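Arylsulfatase (Pseudoalteromonas sp. MB47, PDB 7AJ0) probably hydrolyses sulfate esters of the algal polysaccharide fucoidan in an exo-acting manner, as a calcium-containing member of the sulfatase family with a hexameric assembly. Local coordinates at residues 152-155 with 156-160; 235-238 with 239-242; 250-253 with 254-258; 363-366 with 367-371. One frame throughout, in Å; residues are numbered along the deposited sequence.

Interaction 1: residues 152-155 with 156-160; sequences TALI and GKWHV
Leu154 and Trp158 meet where strand 151-155 of the alkaline phosphatase-like α/β fold runs out into a loop, an example of a strand end leading straight into a segment beside the metal site, probably part of the active site as in related sulfatases. The sequence TALIGKWH belongs to a stretch that matches a sulfatase signature motif.

The apolar part rests on one methyl. Leu154 CD1 lies 3.5 Å from Trp158 CZ3, approaching the six-membered ring obliquely, and the two side chains cross at about a right angle. With CG anti to the backbone N and beside the carbonyl carbon (chi1 -171°), the Leu154 branch swings toward the loop, where the end of Trp158 comes to meet it. The other methyl, Leu154 CD2, reaches past the corner to within 3.7 Å of Lys157 O. With an alanine in place of Leu154 both methyls are gone, which would probably open a gap beside the benzo rim of Trp158 and let that ring shift.

At the corner, Gly156 has a phi of 130°, a conformation in which a β-carbon would be jammed against the carbonyl oxygen of Ile155.

Polar bonds made outside the segments fix the rest. Trp158 NE1 is hydrogen-bonded to Met166 O and Lys157 O to Ser267 OG, while Lys157 NZ forms a salt bridge with Asp60, a calcium ligand. The extended Lys157 side chain ends about 4 Å from the calcium ion, so the turn at Gly156 joins the sheet to the metal site. Within the loop itself, Val160 CB sits 3.6 Å above the plane of the Trp158 ring, offset toward its rim.

Interaction 2: residues 235-238 with 239-242; sequences EDIS and MIDQ
Asp236 and Ile237 each accept a backbone bond from three residues on, as helix 234-238 gives way to helix 240-258. Met239 N donates to Asp236 O at 3.1 Å, and Ile240 N to Ile237 O at 3.2 Å. In the second bond the donor stands above the carbonyl plane, 69° out of it, consistent with the i to i+3 (3-10-like) spacing of this bond. Met239 occupies the N-cap position of the following helix. A water continues the link, donating to Ser238 O (2.6 Å) and accepting from Asp241 N.

Among the side chains, Ser238 OG turns back to donate to Glu235 O at 2.7 Å; a chi1 of 74° carries the hydroxyl between its own backbone N and carbonyl carbon. Met239 bends at chi2 and chi3, and its CG passes 3.8 Å from the same oxygen, Glu235 O. On another side of the junction, Ile237 CG1 and Ile240 CD1 make a looser apolar contact at 4.3 Å.

These two isoleucines both pack on Gln183 of helix 183-187. Asp241 is paired with Lys270 in a salt bridge and touches helix 290-311, which Gln242 also meets through a hydrogen bond to Glu297.

Interaction 3: residues 250-253 with 254-258; sequences KFIN and QAVDE
Ile252 and Val256, one helical turn apart, share a single methyl contact at the margin of the packed side of helix 240-258. Their side chains lie alongside each other and point the same way, with Ile252 CG2 4.1 Å from Val256 CG2. The valine methyl also leans over the backbone of the preceding turn, 3.2 Å from Ile252 O, because CG2 is anti to the carbonyl carbon and beside the backbone N. That same oxygen accepts from Val256 N at 2.9 Å, nearly along the C=O axis.

The rest of the ladder is regular: Gln254 N, Ala255 N and Asp257 N donate to Lys250 O, Phe251 O and Asn253 O, the last at 3.0 Å. The tight packing belongs to the buried residues Phe251, Ile252 and Ala255. Phe251 and Ala255 both rest on Phe262 of strand 262-267, and Ile252 packs against Leu308 and Leu309 of helix 290-311.

The solvent side holds far less firmly. Gln254 extends along the surface and its NE2 makes a weak hydrogen bond to Glu258 OE2 at 3.5 Å. Asp257 folds back along the helix until OD2 is 3.3 Å from Asn253 O; two acceptors cannot bond to each other, and the oxygen is already engaged by Asp257 N. The carboxylate instead has a long, weak ion pair through OD1 with Lys312, which would probably ease the nearness of the carbonyl.

Regular i to i+4 bonding, apolar residues on the inner side and polar ones outside make this an amphipathic α-helix, packed against the central sheet of an α/β fold of the alkaline phosphatase superfamily.

Interaction 4: residues 363-366 with 367-371; sequences GMIS and AGQVN
Gln369 brings its side-chain amide edge-on to Ser366. NE2 donates to Ser366 O at 3.0 Å, almost straight at 173°, and the accepting oxygen lies only 5° out of the amide plane. Around the nitrogen, Ile365 CG2 comes from one side of that plane, 3.9 Å from NE2, and Ser366 CB from the other, 3.7 Å from NE2. At the oxygen end, OE1 accepts a hydrogen bond from Asn413 N, so both polar ends of the amide are held and its rotation is fixed.

The chain reaches back because CG stands beside the backbone N of Gln369 (chi1 -74°) and the remainder is extended. A leucine in place of Gln369 has neither group, which would probably leave Ser366 O and Asn413 N without these mates and let the turn move more freely. Ser366 OG, for its part, is hydrogen-bonded to Asp412, next to Asn413.

Ala367 and Gly368 at the corner have the backbone angles of a type II β-turn, the positive phi falling on the glycine. Gln369 N stays 4.2 Å from Ser366 O, so the side chain closes this turn in place of the main chain, just ahead of strand 369-371, which runs parallel to strand 91-97 in the main sheet.

How the interactions relate
From the N terminus the four contacts follow in series, all local, none nesting in or crossing another. Interaction 1 rounds a corner, carrying strand 151-155 into the loop beside the calcium. Interaction 2 joins two helices, and interaction 3 is plain helix farther along the second of them, 240-258, their centres about 24 Å apart. That helix returns to interaction 1: Phe251 CZ packs 3.4 Å from Ala153 CB, setting helix against strand. Interactions 1 and 2 do not touch. Interaction 4 closes a turn through a side chain and reaches the same large sheet as interaction 1 but in a distant part, centres about 28 Å apart; there Val370 packs on Ala74 of a neighbouring subunit.

Interaction 1: residues 152-155 with 156-160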
loop_
_atom_site.group_PDB
_atom_site.type_symbol
_atom_site.label_atom_id
_atom_site.label_comp_id
_atom_site.label_asym_id
_atom_site.label_seq_id
_atom_site.Cartn_x
_atom_site.Cartn_y
_atom_site.Cartn_z
ATOM N N THR A 152 -39.777 -23.531 26.399
ATOM C CA THR A 152 -38.603 -23.011 25.715
ATOM C C THR A 152 -38.845 -22.963 24.214
ATOM O O THR A 152 -39.410 -23.897 23.636
ATOM C CB THR A 152 -37.378 -23.879 26.017
ATOM O OG1 THR A 152 -37.591 -25.202 25.510
ATOM C CG2 THR A 152 -37.139 -23.957 27.516
ATOM N N ALA A 153 -38.411 -21.876 23.584
ATOM C CA ALA A 153 -38.638 -21.707 22.159
ATOM C C ALA A 153 -37.530 -20.873 21.541
ATOM O O ALA A 153 -36.965 -19.983 22.182
ATOM C CB ALA A 153 -39.993 -21.039 21.882
ATOM N N LEU A 154 -37.220 -21.184 20.287
ATOM C CA LEU A 154 -36.408 -20.330 19.431
ATOM C C LEU A 154 -37.268 -19.959 18.233
ATOM O O LEU A 154 -37.753 -20.843 17.518
ATOM C CB LEU A 154 -35.125 -21.026 18.987
ATOM C CG LEU A 154 -34.130 -20.111 18.267
ATOM C CD1 LEU A 154 -32.704 -20.514 18.609
ATOM C CD2 LEU A 154 -34.344 -20.131 16.760
ATOM N N ILE A 155 -37.471 -18.663 18.028
ATOM C CA ILE A 155 -38.309 -18.155 16.951
ATOM C C ILE A 155 -37.450 -17.227 16.107
ATOM O O ILE A 155 -37.035 -16.158 16.570
ATOM C CB ILE A 155 -39.558 -17.438 17.484
ATOM C CG1 ILE A 155 -40.484 -18.464 18.146
ATOM C CG2 ILE A 155 -40.258 -16.692 16.363
ATOM C CD1 ILE A 155 -41.728 -17.878 18.777
ATOM N N GLY A 156 -37.171 -17.643 14.873
ATOM C CA GLY A 156 -36.381 -16.840 13.963
ATOM C C GLY A 156 -35.246 -17.602 13.315
ATOM O O GLY A 156 -35.384 -18.784 12.985
ATOM N N LYS A 157 -34.110 -16.935 13.138
ATOM C CA LYS A 157 -32.986 -17.546 12.442
ATOM C C LYS A 157 -32.293 -18.575 13.327
ATOM O O LYS A 157 -32.040 -18.336 14.511
ATOM C CB LYS A 157 -31.993 -16.466 12.010
ATOM C CG LYS A 157 -30.726 -17.001 11.367
ATOM C CD LYS A 157 -29.711 -15.887 11.144
ATOM C CE LYS A 157 -28.339 -16.454 10.827
ATOM N NZ LYS A 157 -27.287 -15.403 10.792
ATOM N N TRP A 158 -31.976 -19.729 12.737
ATOM C CA TRP A 158 -31.237 -20.783 13.426
ATOM C C TRP A 158 -29.788 -20.782 12.957
ATOM O O TRP A 158 -28.907 -20.257 13.646
ATOM C CB TRP A 158 -31.890 -22.137 13.170
ATOM C CG TRP A 158 -31.254 -23.297 13.878
ATOM C CD1 TRP A 158 -30.950 -24.513 13.337
ATOM C CD2 TRP A 158 -30.851 -23.360 15.253
ATOM N NE1 TRP A 158 -30.388 -25.329 14.288
ATOM C CE2 TRP A 158 -30.317 -24.646 15.472
ATOM C CE3 TRP A 158 -30.892 -22.456 16.320
ATOM C CZ2 TRP A 158 -29.825 -25.046 16.711
ATOM C CZ3 TRP A 158 -30.404 -22.858 17.548
ATOM C CH2 TRP A 158 -29.876 -24.141 17.734
ATOM N N HIS A 159 -29.530 -21.366 11.790
ATOM C CA HIS A 159 -28.206 -21.328 11.171
ATOM C C HIS A 159 -27.166 -22.066 12.009
ATOM O O HIS A 159 -25.977 -21.735 11.971
ATOM C CB HIS A 159 -27.764 -19.882 10.926
ATOM C CG HIS A 159 -26.900 -19.704 9.717
ATOM N ND1 HIS A 159 -26.186 -18.549 9.478
ATOM C CD2 HIS A 159 -26.644 -20.528 8.672
ATOM C CE1 HIS A 159 -25.521 -18.672 8.343
ATOM N NE2 HIS A 159 -25.782 -19.863 7.834
ATOM N N VAL A 160 -27.602 -23.065 12.776
ATOM C CA VAL A 160 -26.681 -23.924 13.511
ATOM C C VAL A 160 -26.936 -25.368 13.093
ATOM O O VAL A 160 -26.837 -26.290 13.911
ATOM C CB VAL A 160 -26.834 -23.769 15.036
ATOM C CG1 VAL A 160 -25.608 -24.341 15.749
ATOM C CG2 VAL A 160 -27.054 -22.312 15.413
#

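Interaction 2: residues 235-238 with 239-242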
loop_
_atom_site.group_PDB
_atom_site.type_symbol
_atom_site.label_atom_id
_atom_site.label_comp_id
_atom_site.label_asym_id
_atom_site.label_seq_id
_atom_site.Cartn_x
_atom_site.Cartn_y
_atom_site.Cartn_z
ATOM N N GLU A 235 -42.285 -10.241 -1.938
ATOM C CA GLU A 235 -43.419 -9.875 -1.097
ATOM C C GLU A 235 -43.525 -10.800 0.108
ATOM O O GLU A 235 -43.732 -10.340 1.238
ATOM C CB GLU A 235 -44.712 -9.903 -1.914
ATOM C CG GLU A 235 -45.956 -9.501 -1.127
ATOM C CD GLU A 235 -47.232 -9.596 -1.950
ATOM O OE1 GLU A 235 -47.136 -9.742 -3.188
ATOM O OE2 GLU A 235 -48.330 -9.527 -1.358
ATOM N N ASP A 236 -43.376 -12.109 -0.113
ATOM C CA ASP A 236 -43.440 -13.061 0.992
ATOM C C ASP A 236 -42.341 -12.793 2.012
ATOM O O ASP A 236 -42.610 -12.655 3.210
ATOM C CB ASP A 236 -43.328 -14.492 0.463
ATOM C CG ASP A 236 -44.493 -14.884 -0.424
ATOM O OD1 ASP A 236 -45.598 -14.331 -0.238
ATOM O OD2 ASP A 236 -44.299 -15.748 -1.307
ATOM N N ILE A 237 -41.089 -12.718 1.553
ATOM C CA ILE A 237 -39.976 -12.590 2.482
ATOM C C ILE A 237 -39.956 -11.227 3.158
ATOM O O ILE A 237 -39.318 -11.069 4.204
ATOM C CB ILE A 237 -38.637 -12.855 1.769
ATOM C CG1 ILE A 237 -37.563 -13.231 2.794
ATOM C CG2 ILE A 237 -38.192 -11.634 0.971
ATOM C CD1 ILE A 237 -36.293 -13.768 2.184
ATOM N N SER A 238 -40.640 -10.229 2.592
ATOM C CA SER A 238 -40.673 -8.916 3.225
ATOM C C SER A 238 -41.450 -8.935 4.536
ATOM O O SER A 238 -41.245 -8.053 5.377
ATOM C CB SER A 238 -41.279 -7.882 2.275
ATOM O OG SER A 238 -42.682 -8.039 2.163
ATOM N N MET A 239 -42.323 -9.920 4.730
ATOM C CA MET A 239 -43.097 -10.061 5.955
ATOM C C MET A 239 -42.433 -10.978 6.972
ATOM O O MET A 239 -43.028 -11.248 8.022
ATOM C CB MET A 239 -44.492 -10.609 5.625
ATOM C CG MET A 239 -45.269 -9.775 4.625
ATOM S SD MET A 239 -45.611 -8.107 5.221
ATOM C CE MET A 239 -46.511 -8.452 6.733
ATOM N N ILE A 240 -41.213 -11.441 6.697
ATOM C CA ILE A 240 -40.618 -12.515 7.489
ATOM C C ILE A 240 -40.547 -12.133 8.962
ATOM O O ILE A 240 -40.891 -12.935 9.839
ATOM C CB ILE A 240 -39.236 -12.879 6.914
ATOM C CG1 ILE A 240 -38.742 -14.208 7.484
ATOM C CG2 ILE A 240 -38.215 -11.777 7.195
ATOM C CD1 ILE A 240 -37.503 -14.734 6.784
ATOM N N ASP A 241 -40.115 -10.908 9.265
ATOM C CA ASP A 241 -39.969 -10.503 10.659
ATOM C C ASP A 241 -41.291 -10.101 11.300
ATOM O O ASP A 241 -41.381 -10.071 12.532
ATOM C CB ASP A 241 -38.960 -9.357 10.769
ATOM C CG ASP A 241 -37.537 -9.855 10.961
ATOM O OD1 ASP A 241 -37.275 -10.510 11.992
ATOM O OD2 ASP A 241 -36.688 -9.614 10.075
ATOM N N GLN A 242 -42.313 -9.791 10.498
ATOM C CA GLN A 242 -43.650 -9.608 11.052
ATOM C C GLN A 242 -44.258 -10.948 11.446
ATOM O O GLN A 242 -44.962 -11.049 12.459
ATOM C CB GLN A 242 -44.548 -8.896 10.040
ATOM C CG GLN A 242 -44.061 -7.515 9.632
ATOM C CD GLN A 242 -44.016 -6.541 10.793
ATOM O OE1 GLN A 242 -45.028 -6.288 11.447
ATOM N NE2 GLN A 242 -42.834 -5.993 11.058
HETATM O O HOH W 1 -40.308 -8.244 7.784
#

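Interaction 3: residues 250-253 with 254-258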
loop_
_atom_site.group_PDB
_atom_site.type_symbol
_atom_site.label_atom_id
_atom_site.label_comp_id
_atom_site.label_asym_id
_atom_site.label_seq_id
_atom_site.Cartn_x
_atom_site.Cartn_y
_atom_site.Cartn_z
ATOM N N LYS A 250 -47.683 -15.049 20.145
ATOM C CA LYS A 250 -48.484 -16.222 20.482
ATOM C C LYS A 250 -47.797 -17.067 21.548
ATOM O O LYS A 250 -48.450 -17.562 22.474
ATOM C CB LYS A 250 -48.753 -17.056 19.230
ATOM C CG LYS A 250 -49.715 -16.412 18.240
ATOM C CD LYS A 250 -49.972 -17.320 17.042
ATOM C CE LYS A 250 -50.923 -16.672 16.042
ATOM N NZ LYS A 250 -51.135 -17.514 14.827
ATOM N N PHE A 251 -46.477 -17.232 21.444
ATOM C CA PHE A 251 -45.759 -18.080 22.390
ATOM C C PHE A 251 -45.786 -17.491 23.795
ATOM O O PHE A 251 -46.081 -18.193 24.770
ATOM C CB PHE A 251 -44.317 -18.285 21.924
ATOM C CG PHE A 251 -43.508 -19.158 22.837
ATOM C CD1 PHE A 251 -43.627 -20.537 22.779
ATOM C CD2 PHE A 251 -42.640 -18.602 23.761
ATOM C CE1 PHE A 251 -42.895 -21.345 23.624
ATOM C CE2 PHE A 251 -41.900 -19.405 24.608
ATOM C CZ PHE A 251 -42.028 -20.779 24.538
ATOM N N ILE A 252 -45.472 -16.200 23.924
ATOM C CA ILE A 252 -45.464 -15.570 25.241
ATOM C C ILE A 252 -46.858 -15.604 25.855
ATOM O O ILE A 252 -47.023 -15.928 27.037
ATOM C CB ILE A 252 -44.915 -14.134 25.139
ATOM C CG1 ILE A 252 -43.398 -14.175 24.942
ATOM C CG2 ILE A 252 -45.281 -13.325 26.376
ATOM C CD1 ILE A 252 -42.798 -12.874 24.471
ATOM N N ASN A 253 -47.883 -15.275 25.063
ATOM C CA ASN A 253 -49.249 -15.338 25.570
ATOM C C ASN A 253 -49.580 -16.732 26.088
ATOM O O ASN A 253 -50.185 -16.880 27.155
ATOM C CB ASN A 253 -50.241 -14.937 24.477
ATOM C CG ASN A 253 -50.285 -13.441 24.252
ATOM O OD1 ASN A 253 -49.912 -12.662 25.126
ATOM N ND2 ASN A 253 -50.749 -13.031 23.079
ATOM N N GLN A 254 -49.183 -17.768 25.346
ATOM C CA GLN A 254 -49.533 -19.130 25.728
ATOM C C GLN A 254 -48.814 -19.555 27.003
ATOM O O GLN A 254 -49.395 -20.246 27.847
ATOM C CB GLN A 254 -49.211 -20.085 24.580
ATOM C CG GLN A 254 -49.633 -21.519 24.819
ATOM C CD GLN A 254 -49.416 -22.396 23.599
ATOM O OE1 GLN A 254 -48.971 -21.924 22.553
ATOM N NE2 GLN A 254 -49.733 -23.679 23.729
ATOM N N ALA A 255 -47.553 -19.146 27.167
ATOM C CA ALA A 255 -46.811 -19.526 28.365
ATOM C C ALA A 255 -47.307 -18.766 29.589
ATOM O O ALA A 255 -47.404 -19.334 30.684
ATOM C CB ALA A 255 -45.316 -19.283 28.156
ATOM N N VAL A 256 -47.623 -17.481 29.431
ATOM C CA VAL A 256 -48.089 -16.698 30.569
ATOM C C VAL A 256 -49.479 -17.156 30.996
ATOM O O VAL A 256 -49.809 -17.163 32.187
ATOM C CB VAL A 256 -48.064 -15.196 30.239
ATOM C CG1 VAL A 256 -48.679 -14.393 31.378
ATOM C CG2 VAL A 256 -46.637 -14.736 29.960
ATOM N N ASP A 257 -50.318 -17.544 30.029
ATOM C CA ASP A 257 -51.662 -18.010 30.363
ATOM C C ASP A 257 -51.633 -19.369 31.050
ATOM O O ASP A 257 -52.533 -19.685 31.838
ATOM C CB ASP A 257 -52.529 -18.067 29.103
ATOM C CG ASP A 257 -52.862 -16.688 28.558
ATOM O OD1 ASP A 257 -52.549 -15.684 29.233
ATOM O OD2 ASP A 257 -53.435 -16.606 27.450
ATOM N N GLU A 258 -50.616 -20.186 30.766
ATOM C CA GLU A 258 -50.446 -21.456 31.461
ATOM C C GLU A 258 -49.780 -21.297 32.822
ATOM O O GLU A 258 -49.754 -22.259 33.597
ATOM C CB GLU A 258 -49.612 -22.420 30.612
ATOM C CG GLU A 258 -50.266 -22.827 29.306
ATOM C CD GLU A 258 -49.322 -23.596 28.400
ATOM O OE1 GLU A 258 -48.340 -24.174 28.914
ATOM O OE2 GLU A 258 -49.558 -23.616 27.174
#

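Interaction 4: residues 363-366 with 367-371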
loop_
_atom_site.group_PDB
_atom_site.type_symbol
_atom_site.label_atom_id
_atom_site.label_comp_id
_atom_site.label_asym_id
_atom_site.label_seq_id
_atom_site.Cartn_x
_atom_site.Cartn_y
_atom_site.Cartn_z
ATOM N N GLY A 363 -37.171 -3.432 37.904
ATOM C CA GLY A 363 -37.122 -3.598 39.339
ATOM C C GLY A 363 -35.963 -4.423 39.856
ATOM O O GLY A 363 -35.762 -4.481 41.078
ATOM N N MET A 364 -35.203 -5.067 38.974
ATOM C CA MET A 364 -34.031 -5.845 39.347
ATOM C C MET A 364 -32.736 -5.164 38.938
ATOM O O MET A 364 -31.784 -5.109 39.723
ATOM C CB MET A 364 -34.094 -7.237 38.702
ATOM C CG MET A 364 -35.192 -8.139 39.227
ATOM S SD MET A 364 -34.709 -9.037 40.708
ATOM C CE MET A 364 -35.460 -8.026 41.977
ATOM N N ILE A 365 -32.678 -4.656 37.709
ATOM C CA ILE A 365 -31.502 -3.983 37.174
ATOM C C ILE A 365 -31.782 -2.489 37.195
ATOM O O ILE A 365 -32.730 -2.017 36.554
ATOM C CB ILE A 365 -31.168 -4.475 35.755
ATOM C CG1 ILE A 365 -30.737 -5.949 35.804
ATOM C CG2 ILE A 365 -30.090 -3.603 35.124
ATOM C CD1 ILE A 365 -30.410 -6.563 34.454
ATOM N N SER A 366 -30.972 -1.748 37.944
ATOM C CA SER A 366 -31.174 -0.313 38.067
ATOM C C SER A 366 -30.951 0.375 36.725
ATOM O O SER A 366 -30.105 -0.030 35.922
ATOM C CB SER A 366 -30.238 0.266 39.123
ATOM O OG SER A 366 -30.534 -0.268 40.402
ATOM N N ALA A 367 -31.726 1.426 36.490
ATOM C CA ALA A 367 -31.693 2.127 35.220
ATOM C C ALA A 367 -30.459 3.012 35.110
ATOM O O ALA A 367 -29.925 3.502 36.108
ATOM C CB ALA A 367 -32.954 2.976 35.053
ATOM N N GLY A 368 -30.007 3.209 33.874
ATOM C CA GLY A 368 -28.955 4.163 33.606
ATOM C C GLY A 368 -27.554 3.676 33.865
ATOM O O GLY A 368 -26.661 4.494 34.109
ATOM N N GLN A 369 -27.325 2.370 33.818
ATOM C CA GLN A 369 -25.998 1.817 34.032
ATOM C C GLN A 369 -25.286 1.622 32.700
ATOM O O GLN A 369 -25.853 1.052 31.762
ATOM C CB GLN A 369 -26.074 0.479 34.765
ATOM C CG GLN A 369 -26.411 0.575 36.229
ATOM C CD GLN A 369 -26.427 -0.786 36.891
ATOM O OE1 GLN A 369 -25.380 -1.331 37.240
ATOM N NE2 GLN A 369 -27.618 -1.353 37.050
ATOM N N VAL A 370 -24.046 2.093 32.624
ATOM C CA VAL A 370 -23.144 1.785 31.522
ATOM C C VAL A 370 -21.929 1.100 32.132
ATOM O O VAL A 370 -21.224 1.695 32.957
ATOM C CB VAL A 370 -22.740 3.036 30.731
ATOM C CG1 VAL A 370 -22.052 2.636 29.435
ATOM C CG2 VAL A 370 -23.956 3.899 30.444
ATOM N N ASN A 371 -21.698 -0.152 31.744
ATOM C CA ASN A 371 -20.688 -0.998 32.366
ATOM C C ASN A 371 -19.807 -1.603 31.287
ATOM O O ASN A 371 -20.310 -2.223 30.346
ATOM C CB ASN A 371 -21.347 -2.101 33.199
ATOM C CG ASN A 371 -20.399 -2.719 34.203
ATOM O OD1 ASN A 371 -19.210 -2.885 33.932
ATOM N ND2 ASN A 371 -20.920 -3.061 35.374
#